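Local coordinates for protein putative cytochrome P450 120 (Synechocystis sp., PDB 2VE3) that binds heme and retinoic acid and probably acts as a cytochrome P450 monooxygenase that inserts oxygen from molecular oxygen into its substrate, at residues 153-161 with 250-258. Sequence-based numbering, arbitrary orientation.
With HEM (protoporphyrin IX containing Fe), chain C; REA (retinoic acid), chain D.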
loop_
_atom_site.group_PDB
_atom_site.type_symbol
_atom_site.label_atom_id
_atom_site.label_comp_id
_atom_site.label_asym_id
_atom_site.label_seq_id
_atom_site.Cartn_x
_atom_site.Cartn_y
_atom_site.Cartn_z
ATOM N N ASP A 153 2.760 4.079 14.481
ATOM C CA ASP A 153 3.881 4.377 15.370
ATOM C C ASP A 153 5.246 4.277 14.699
ATOM O O ASP A 153 6.109 5.097 14.966
ATOM C CB ASP A 153 3.863 3.463 16.598
ATOM C CG ASP A 153 2.963 3.980 17.703
ATOM O OD1 ASP A 153 2.013 4.739 17.399
ATOM O OD2 ASP A 153 3.205 3.615 18.875
ATOM N N VAL A 154 5.439 3.256 13.861
ATOM C CA VAL A 154 6.700 3.070 13.138
ATOM C C VAL A 154 6.886 4.204 12.120
ATOM O O VAL A 154 7.970 4.789 12.018
ATOM C CB VAL A 154 6.766 1.682 12.448
ATOM C CG1 VAL A 154 7.989 1.545 11.573
ATOM C CG2 VAL A 154 6.776 0.565 13.481
ATOM N N ALA A 155 5.812 4.510 11.390
ATOM C CA ALA A 155 5.853 5.478 10.323
ATOM C C ALA A 155 6.074 6.876 10.891
ATOM O O ALA A 155 6.950 7.598 10.411
ATOM C CB ALA A 155 4.590 5.414 9.483
ATOM N N ALA A 156 5.307 7.243 11.921
ATOM C CA ALA A 156 5.467 8.563 12.554
ATOM C C ALA A 156 6.880 8.702 13.108
ATOM O O ALA A 156 7.546 9.713 12.887
ATOM C CB ALA A 156 4.426 8.780 13.639
ATOM N N THR A 157 7.344 7.653 13.782
ATOM C CA THR A 157 8.682 7.621 14.377
ATOM C C THR A 157 9.818 7.770 13.368
ATOM O O THR A 157 10.665 8.648 13.526
ATOM C CB THR A 157 8.891 6.342 15.225
ATOM O OG1 THR A 157 7.956 6.354 16.304
ATOM C CG2 THR A 157 10.319 6.248 15.794
ATOM N N LEU A 158 9.831 6.922 12.345
ATOM C CA LEU A 158 10.955 6.880 11.407
ATOM C C LEU A 158 10.967 8.015 10.379
ATOM O O LEU A 158 12.036 8.376 9.872
ATOM C CB LEU A 158 11.030 5.521 10.699
ATOM C CG LEU A 158 11.423 4.305 11.549
ATOM C CD1 LEU A 158 11.228 3.060 10.728
ATOM C CD2 LEU A 158 12.877 4.388 12.046
ATOM N N PHE A 159 9.793 8.574 10.076
ATOM C CA PHE A 159 9.694 9.646 9.080
ATOM C C PHE A 159 9.755 11.052 9.684
ATOM O O PHE A 159 10.153 11.998 9.014
ATOM C CB PHE A 159 8.436 9.505 8.206
ATOM C CG PHE A 159 8.355 8.206 7.440
ATOM C CD1 PHE A 159 9.503 7.492 7.102
ATOM C CD2 PHE A 159 7.119 7.704 7.040
ATOM C CE1 PHE A 159 9.419 6.305 6.393
ATOM C CE2 PHE A 159 7.029 6.513 6.330
ATOM C CZ PHE A 159 8.180 5.809 6.006
ATOM N N MET A 160 9.353 11.177 10.945
ATOM C CA MET A 160 9.315 12.471 11.608
ATOM C C MET A 160 10.231 12.587 12.833
ATOM O O MET A 160 10.971 13.564 12.953
ATOM C CB MET A 160 7.870 12.834 11.970
ATOM C CG MET A 160 7.008 13.194 10.754
ATOM S SD MET A 160 5.433 13.900 11.236
ATOM C CE MET A 160 4.688 12.491 12.069
ATOM N N GLY A 161 10.193 11.596 13.722
ATOM C CA GLY A 161 10.957 11.633 14.983
ATOM C C GLY A 161 10.179 11.076 16.169
ATOM O O GLY A 161 8.941 11.009 16.134
ATOM N N LEU A 250 1.686 12.139 2.770
ATOM C CA LEU A 250 1.600 10.997 1.849
ATOM C C LEU A 250 2.435 9.832 2.335
ATOM O O LEU A 250 1.937 8.708 2.427
ATOM C CB LEU A 250 1.986 11.402 0.416
ATOM C CG LEU A 250 2.115 10.311 -0.665
ATOM C CD1 LEU A 250 0.814 9.553 -0.902
ATOM C CD2 LEU A 250 2.634 10.902 -1.977
ATOM N N LEU A 251 3.692 10.107 2.678
ATOM C CA LEU A 251 4.609 9.095 3.209
ATOM C C LEU A 251 4.079 8.452 4.483
ATOM O O LEU A 251 4.198 7.241 4.653
ATOM C CB LEU A 251 5.981 9.701 3.510
ATOM C CG LEU A 251 6.894 10.132 2.366
ATOM C CD1 LEU A 251 8.215 10.647 2.959
ATOM C CD2 LEU A 251 7.138 8.985 1.432
ATOM N N LEU A 252 3.520 9.264 5.385
ATOM C CA LEU A 252 2.877 8.726 6.590
ATOM C C LEU A 252 1.615 7.915 6.282
ATOM O O LEU A 252 1.367 6.918 6.929
ATOM C CB LEU A 252 2.519 9.848 7.580
ATOM C CG LEU A 252 3.627 10.677 8.216
ATOM C CD1 LEU A 252 3.013 11.963 8.745
ATOM C CD2 LEU A 252 4.342 9.885 9.330
ATOM N N PHE A 253 0.786 8.360 5.336
ATOM C CA PHE A 253 -0.361 7.549 4.922
ATOM C C PHE A 253 0.080 6.211 4.263
ATOM O O PHE A 253 -0.375 5.125 4.668
ATOM C CB PHE A 253 -1.330 8.348 4.034
ATOM C CG PHE A 253 -2.149 7.492 3.100
ATOM C CD1 PHE A 253 -3.020 6.520 3.595
ATOM C CD2 PHE A 253 -2.039 7.651 1.727
ATOM C CE1 PHE A 253 -3.749 5.710 2.726
ATOM C CE2 PHE A 253 -2.770 6.855 0.866
ATOM C CZ PHE A 253 -3.621 5.879 1.368
ATOM N N ALA A 254 0.967 6.284 3.272
ATOM C CA ALA A 254 1.407 5.084 2.578
ATOM C C ALA A 254 2.154 4.113 3.506
ATOM O O ALA A 254 1.975 2.889 3.421
ATOM C CB ALA A 254 2.248 5.444 1.372
ATOM N N GLY A 255 2.969 4.658 4.410
ATOM C CA GLY A 255 3.799 3.836 5.294
ATOM C C GLY A 255 2.970 3.131 6.348
ATOM O O GLY A 255 3.383 2.117 6.921
ATOM N N HIS A 256 1.802 3.711 6.604
ATOM C CA HIS A 256 0.874 3.281 7.630
ATOM C C HIS A 256 -0.201 2.349 7.040
ATOM O O HIS A 256 -0.317 1.206 7.456
ATOM C CB HIS A 256 0.255 4.526 8.298
ATOM C CG HIS A 256 -0.901 4.231 9.196
ATOM N ND1 HIS A 256 -0.915 3.165 10.069
ATOM C CD2 HIS A 256 -2.079 4.873 9.363
ATOM C CE1 HIS A 256 -2.054 3.165 10.736
ATOM N NE2 HIS A 256 -2.776 4.194 10.326
ATOM N N GLU A 257 -0.984 2.834 6.076
ATOM C CA GLU A 257 -2.119 2.037 5.567
ATOM C C GLU A 257 -1.693 0.729 4.859
ATOM O O GLU A 257 -2.194 -0.349 5.164
ATOM C CB GLU A 257 -3.009 2.877 4.654
ATOM C CG GLU A 257 -4.244 2.138 4.098
ATOM C CD GLU A 257 -5.322 1.807 5.153
ATOM O OE1 GLU A 257 -5.277 2.342 6.292
ATOM O OE2 GLU A 257 -6.219 1.000 4.818
ATOM N N THR A 258 -0.748 0.822 3.936
ATOM C CA THR A 258 -0.385 -0.364 3.155
ATOM C C THR A 258 0.169 -1.443 4.091
ATOM O O THR A 258 -0.175 -2.619 3.971
ATOM C CB THR A 258 0.635 -0.014 2.011
ATOM O OG1 THR A 258 1.868 0.444 2.577
ATOM C CG2 THR A 258 0.069 1.092 1.088
HETATM C CHA HEM C . 3.036 3.992 -5.347
HETATM C CHB HEM C . 1.771 -0.342 -3.545
HETATM C CHC HEM C . 4.070 0.693 0.615
HETATM C CHD HEM C . 4.854 5.192 -0.938
HETATM C C1A HEM C . 2.496 2.716 -5.254
HETATM C C2A HEM C . 1.761 1.990 -6.275
HETATM C C3A HEM C . 1.432 0.785 -5.769
HETATM C C4A HEM C . 1.921 0.724 -4.414
HETATM C CMA HEM C . 0.646 -0.347 -6.457
HETATM C CAA HEM C . 1.476 2.506 -7.705
HETATM C CBA HEM C . 0.128 3.211 -7.823
HETATM C CGA HEM C . 0.054 3.812 -9.211
HETATM O O1A HEM C . 0.070 3.017 -10.196
HETATM O O2A HEM C . -0.021 5.071 -9.331
HETATM C C1B HEM C . 2.318 -0.457 -2.281
HETATM C C2B HEM C . 2.315 -1.645 -1.439
HETATM C C3B HEM C . 2.960 -1.358 -0.290
HETATM C C4B HEM C . 3.380 0.016 -0.373
HETATM C CMB HEM C . 1.679 -2.993 -1.843
HETATM C CAB HEM C . 3.221 -2.264 0.958
HETATM C CBB HEM C . 3.468 -3.581 0.878
HETATM C C1C HEM C . 4.536 1.985 0.559
HETATM C C2C HEM C . 5.340 2.655 1.561
HETATM C C3C HEM C . 5.564 3.906 1.136
HETATM C C4C HEM C . 4.883 4.061 -0.150
HETATM C CMC HEM C . 5.871 1.998 2.865
HETATM C CAC HEM C . 6.410 5.005 1.841
HETATM C CBC HEM C . 6.014 5.659 2.939
HETATM C C1D HEM C . 4.362 5.309 -2.222
HETATM C C2D HEM C . 4.257 6.554 -2.934
HETATM C C3D HEM C . 3.684 6.194 -4.309
HETATM C C4D HEM C . 3.526 4.751 -4.298
HETATM C CMD HEM C . 4.638 7.961 -2.405
HETATM C CAD HEM C . 3.359 7.145 -5.484
HETATM C CBD HEM C . 4.437 6.966 -6.551
HETATM C CGD HEM C . 4.193 7.897 -7.714
HETATM O O1D HEM C . 5.129 8.041 -8.540
HETATM O O2D HEM C . 3.086 8.503 -7.835
HETATM N NA HEM C . 2.571 1.915 -4.140
HETATM N NB HEM C . 2.962 0.545 -1.590
HETATM N NC HEM C . 4.262 2.871 -0.470
HETATM N ND HEM C . 3.940 4.267 -3.053
HETATM FE FE HEM C . 3.698 2.282 -2.380
HETATM C C1 REA D . -0.593 4.572 -2.280
HETATM C C2 REA D . 0.313 5.800 -2.312
HETATM C C3 REA D . -0.025 6.671 -3.522
HETATM C C4 REA D . -1.422 7.267 -3.363
HETATM C C5 REA D . -2.443 6.260 -2.875
HETATM C C6 REA D . -2.066 5.013 -2.361
HETATM C C7 REA D . -3.125 4.116 -1.881
HETATM C C8 REA D . -3.929 3.362 -2.844
HETATM C C9 REA D . -5.084 2.590 -2.340
HETATM C C10 REA D . -6.089 2.253 -3.325
HETATM C C11 REA D . -6.703 0.943 -3.455
HETATM C C12 REA D . -7.330 0.760 -4.763
HETATM C C13 REA D . -8.678 0.222 -4.934
HETATM C C14 REA D . -9.040 0.011 -6.280
HETATM C C15 REA D . -10.000 -0.978 -6.735
HETATM C C16 REA D . -0.293 3.665 -3.489
HETATM C C17 REA D . -0.288 3.831 -0.978
HETATM C C18 REA D . -3.896 6.660 -2.937
HETATM C C19 REA D . -5.253 2.204 -0.890
HETATM C C20 REA D . -9.578 -0.050 -3.757
HETATM O O1 REA D . -10.527 -1.770 -5.937
HETATM O O2 REA D . -10.302 -1.035 -7.937
#
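Leu-252 is the chief knob between 153-161 and 250-258, its forked end set in a hollow lined by Ala-155, Ala-156, Phe-159 and Met-160. Leu-252 CD2 lies 3.6 Å from Ala-155 O, which places this methyl on the backbone itself. On the other branch, Leu-252 CD1 meets Met-160 CE at 3.8 Å. The methionine chain, bent at its third torsion (chi3 -65°), crosses the leucine at about a right angle. Phe-159 is the reciprocal bump. With CG anti to the carbonyl carbon (chi1 -59°), its ring reaches Gly-255, which has no side chain and leaves the ring edge room to come down on the helix backbone, Phe-159 CE2 to Gly-255 CA being 4.3 Å. Phe-159 CE2 also comes 3.4 Å from Leu-251 O. The same Phe-159 CE2 is 3.6 Å from the heme vinyl carbon CBC, so the ring touches helix and cofactor together. Ala-155 CB rests on the Gly-255 backbone where the helices come nearest (CA to CA 5.7 Å). The segment axes pass 8.6 Å apart at 145°, and no hydrogen bond joins the two segments. Helix 143-159 thus packs roughly antiparallel to helix 241-272, whose Ala-254 and Thr-258 line the distal heme pocket; with helices 121-137 and 394-411 they form the four-helix core of the cytochrome P450 fold.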